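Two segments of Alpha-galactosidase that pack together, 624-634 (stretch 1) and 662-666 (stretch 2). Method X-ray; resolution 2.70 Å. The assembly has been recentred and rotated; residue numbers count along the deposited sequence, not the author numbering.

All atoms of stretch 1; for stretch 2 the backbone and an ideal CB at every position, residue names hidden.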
# COMPACT_ATOMS: atom_id res chain seq x y z
N ALA D 624 -6.28 -39.63 -23.75
CA ALA D 624 -5.96 -40.81 -22.94
C ALA D 624 -5.47 -40.39 -21.57
O ALA D 624 -5.82 -40.99 -20.55
CB ALA D 624 -4.92 -41.65 -23.63
N PHE D 625 -4.67 -39.34 -21.54
CA PHE D 625 -4.18 -38.82 -20.29
C PHE D 625 -5.34 -38.31 -19.44
O PHE D 625 -5.45 -38.63 -18.26
CB PHE D 625 -3.18 -37.69 -20.52
CG PHE D 625 -2.67 -37.08 -19.25
CD1 PHE D 625 -1.84 -37.81 -18.41
CD2 PHE D 625 -3.00 -35.80 -18.89
CE1 PHE D 625 -1.36 -37.26 -17.24
CE2 PHE D 625 -2.52 -35.24 -17.72
CZ PHE D 625 -1.71 -35.97 -16.91
N TYR D 626 -6.20 -37.50 -20.05
CA TYR D 626 -7.29 -36.90 -19.32
C TYR D 626 -8.23 -37.96 -18.78
O TYR D 626 -8.68 -37.87 -17.63
CB TYR D 626 -8.06 -35.92 -20.19
CG TYR D 626 -9.19 -35.23 -19.46
CD1 TYR D 626 -8.94 -34.18 -18.59
CD2 TYR D 626 -10.51 -35.62 -19.66
CE1 TYR D 626 -9.98 -33.53 -17.93
CE2 TYR D 626 -11.56 -34.99 -19.00
CZ TYR D 626 -11.29 -33.94 -18.14
OH TYR D 626 -12.31 -33.30 -17.50
N LYS D 627 -8.53 -38.96 -19.62
CA LYS D 627 -9.42 -40.05 -19.23
C LYS D 627 -8.86 -40.85 -18.04
O LYS D 627 -9.59 -41.19 -17.11
CB LYS D 627 -9.68 -40.99 -20.41
CG LYS D 627 -10.56 -40.46 -21.53
CD LYS D 627 -10.72 -41.52 -22.61
CE LYS D 627 -11.73 -41.13 -23.66
NZ LYS D 627 -11.98 -42.24 -24.63
N CYS D 628 -7.56 -41.14 -18.10
CA CYS D 628 -6.84 -41.88 -17.06
C CYS D 628 -7.05 -41.19 -15.71
O CYS D 628 -7.21 -41.84 -14.70
CB CYS D 628 -5.34 -41.94 -17.41
SG CYS D 628 -4.19 -43.06 -16.46
N TYR D 629 -7.09 -39.87 -15.72
CA TYR D 629 -7.13 -39.14 -14.47
C TYR D 629 -8.37 -38.28 -14.38
O TYR D 629 -8.36 -37.21 -13.76
CB TYR D 629 -5.88 -38.26 -14.32
CG TYR D 629 -4.59 -39.02 -14.12
CD1 TYR D 629 -4.25 -39.54 -12.88
CD2 TYR D 629 -3.70 -39.22 -15.17
CE1 TYR D 629 -3.07 -40.24 -12.68
CE2 TYR D 629 -2.52 -39.91 -14.99
CZ TYR D 629 -2.21 -40.42 -13.74
OH TYR D 629 -1.04 -41.12 -13.54
N ARG D 630 -9.45 -38.73 -15.00
CA ARG D 630 -10.63 -37.89 -15.08
C ARG D 630 -11.24 -37.61 -13.71
O ARG D 630 -11.65 -36.49 -13.43
CB ARG D 630 -11.67 -38.48 -16.04
CG ARG D 630 -12.69 -37.48 -16.58
CD ARG D 630 -13.97 -38.21 -16.87
NE ARG D 630 -14.24 -38.48 -18.28
CZ ARG D 630 -14.04 -39.65 -18.89
NH1 ARG D 630 -13.52 -40.67 -18.22
NH2 ARG D 630 -14.33 -39.78 -20.17
N GLN D 631 -11.29 -38.63 -12.85
CA GLN D 631 -11.88 -38.49 -11.52
C GLN D 631 -11.13 -37.45 -10.69
O GLN D 631 -11.72 -36.66 -9.93
CB GLN D 631 -11.86 -39.85 -10.82
CG GLN D 631 -12.67 -39.93 -9.53
CD GLN D 631 -14.16 -39.82 -9.76
OE1 GLN D 631 -14.65 -40.09 -10.85
NE2 GLN D 631 -14.90 -39.41 -8.72
N LEU D 632 -9.81 -37.46 -10.85
CA LEU D 632 -8.93 -36.53 -10.15
C LEU D 632 -9.15 -35.08 -10.65
O LEU D 632 -9.37 -34.16 -9.86
CB LEU D 632 -7.49 -36.97 -10.36
CG LEU D 632 -6.39 -36.24 -9.60
CD1 LEU D 632 -6.73 -36.13 -8.13
CD2 LEU D 632 -5.04 -36.92 -9.80
N PHE D 633 -9.10 -34.92 -11.97
CA PHE D 633 -9.21 -33.62 -12.61
C PHE D 633 -10.57 -32.96 -12.38
O PHE D 633 -10.68 -31.81 -11.97
CB PHE D 633 -8.98 -33.78 -14.11
CG PHE D 633 -7.53 -33.71 -14.51
CD1 PHE D 633 -6.73 -32.66 -14.12
CD2 PHE D 633 -6.98 -34.68 -15.33
CE1 PHE D 633 -5.42 -32.59 -14.50
CE2 PHE D 633 -5.67 -34.62 -15.72
CZ PHE D 633 -4.89 -33.57 -15.30
N GLN D 634 -11.63 -33.72 -12.62
CA GLN D 634 -12.97 -33.19 -12.45
C GLN D 634 -13.45 -33.06 -11.00
O GLN D 634 -14.09 -32.07 -10.67
CB GLN D 634 -13.96 -34.01 -13.27
CG GLN D 634 -13.70 -33.94 -14.77
CD GLN D 634 -14.70 -34.78 -15.53
OE1 GLN D 634 -15.48 -35.52 -14.92
NE2 GLN D 634 -14.72 -34.65 -16.85
N UNK D 662 -3.49 -39.78 -1.98
CA UNK D 662 -2.46 -40.64 -2.55
C UNK D 662 -2.18 -40.34 -4.02
O UNK D 662 -1.25 -40.89 -4.60
CB UNK D 662 -2.87 -42.11 -2.40
N UNK D 663 -2.99 -39.49 -4.63
CA UNK D 663 -2.70 -39.03 -5.97
C UNK D 663 -2.92 -37.54 -6.07
O UNK D 663 -3.74 -36.98 -5.33
CB UNK D 663 -3.56 -39.77 -7.00
N UNK D 664 -2.15 -36.89 -6.94
CA UNK D 664 -2.34 -35.46 -7.18
C UNK D 664 -1.78 -35.05 -8.52
O UNK D 664 -0.83 -35.65 -9.00
CB UNK D 664 -1.69 -34.64 -6.07
N UNK D 665 -2.40 -34.05 -9.14
CA UNK D 665 -1.80 -33.38 -10.27
C UNK D 665 -1.69 -31.88 -10.05
O UNK D 665 -2.69 -31.21 -9.78
CB UNK D 665 -2.61 -33.67 -11.54
N UNK D 666 -0.47 -31.37 -10.13
CA UNK D 666 -0.19 -29.95 -9.99
C UNK D 666 0.19 -29.38 -11.35
O UNK D 666 0.60 -30.10 -12.26
CB UNK D 666 0.92 -29.71 -8.97

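Position 662 lies before the strand begins, and nothing of stretch 1 comes within 5.5 Å of its ideal CB. Stretch 1 therefore sets no demand, and almost any residue would do. The deposited residue is Lys662, whose extended side chain makes no contact with the helices.

At position 663 the backbone is extended (phi/psi -136/150), and the CA-to-CB bond points toward stretch 1, with the ideal CB 4.3 Å from CD2 of Leu632. A methyl group near the base of the side chain and the ring of Tyr629 farther out favour a residue of moderate length: an aliphatic chain such as leucine or methionine would suit, as would glutamine or glutamate, whose methylenes can lie beside the leucine while the polar end reaches beyond it. The residue is Gln663. Its CB packs 4.2 Å from CD2 of Leu632, and its OE1 approaches CE1 of Tyr629 at 3.8 Å, at the edge of the ring and near its plane. No hydrogen bond joins the two stretches, so this contact is one of packing.

Alternation along the strand turns position 664 over: CA to CB points away, and no atom of stretch 1 lies within 5.5 Å of the ideal CB. The visible helices thus leave the side chain unspecified. Here it is Ala664, which meets stretch 1 through its backbone, its C atom lying 4.0 Å from CD2 of Leu632.

Position 665 points toward stretch 1 again, and its surroundings are distinctly apolar. The ideal CB is 4.2 Å from CE1 of Phe633 and 4.4 Å from CD2 of Leu632, with the rings of Phe625 and Tyr629 deeper in the same pocket. No charged group or hydrogen-bonding partner awaits at its mouth, so an aliphatic residue is expected; leucine, isoleucine or methionine could reach inward, and beta-branching is well suited to phi/psi of -125/122. Ile665 fills the site, with chi1 m and chi2 t extending CD1 among three aromatic rings. CD1 of Ile665 lies 3.4 Å from CZ of Phe633, a tight contact, and 4.0 Å from CZ of Phe625. The same CD1 of Ile665 sits over one face of Tyr629, 4.2 Å from the ring centroid, in a CH-pi interaction, while CG1 of Ile665 packs 3.9 Å from CD2 of Leu632. This residue has the largest area covered by the other stretch.

Position 666 points away once more, with no neighbour from stretch 1 near its CB, so many residues are compatible with this view. The deposited Ala666 makes no contact with stretch 1.

Stretch 2, residues 662-666: KQAIA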
# COMPACT_ATOMS: atom_id res chain seq x y z
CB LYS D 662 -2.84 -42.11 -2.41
CG LYS D 662 -2.77 -42.68 -0.99
CD LYS D 662 -3.43 -44.05 -0.97
CE LYS D 662 -3.54 -44.66 0.43
NZ LYS D 662 -4.22 -46.00 0.31
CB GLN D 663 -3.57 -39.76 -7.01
CG GLN D 663 -3.24 -41.25 -7.20
CD GLN D 663 -3.30 -41.68 -8.67
OE1 GLN D 663 -2.25 -41.84 -9.33
NE2 GLN D 663 -4.52 -41.85 -9.20
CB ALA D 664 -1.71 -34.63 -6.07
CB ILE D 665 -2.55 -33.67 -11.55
CG1 ILE D 665 -2.29 -35.12 -11.97
CG2 ILE D 665 -2.10 -32.73 -12.65
CD1 ILE D 665 -3.07 -35.58 -13.19
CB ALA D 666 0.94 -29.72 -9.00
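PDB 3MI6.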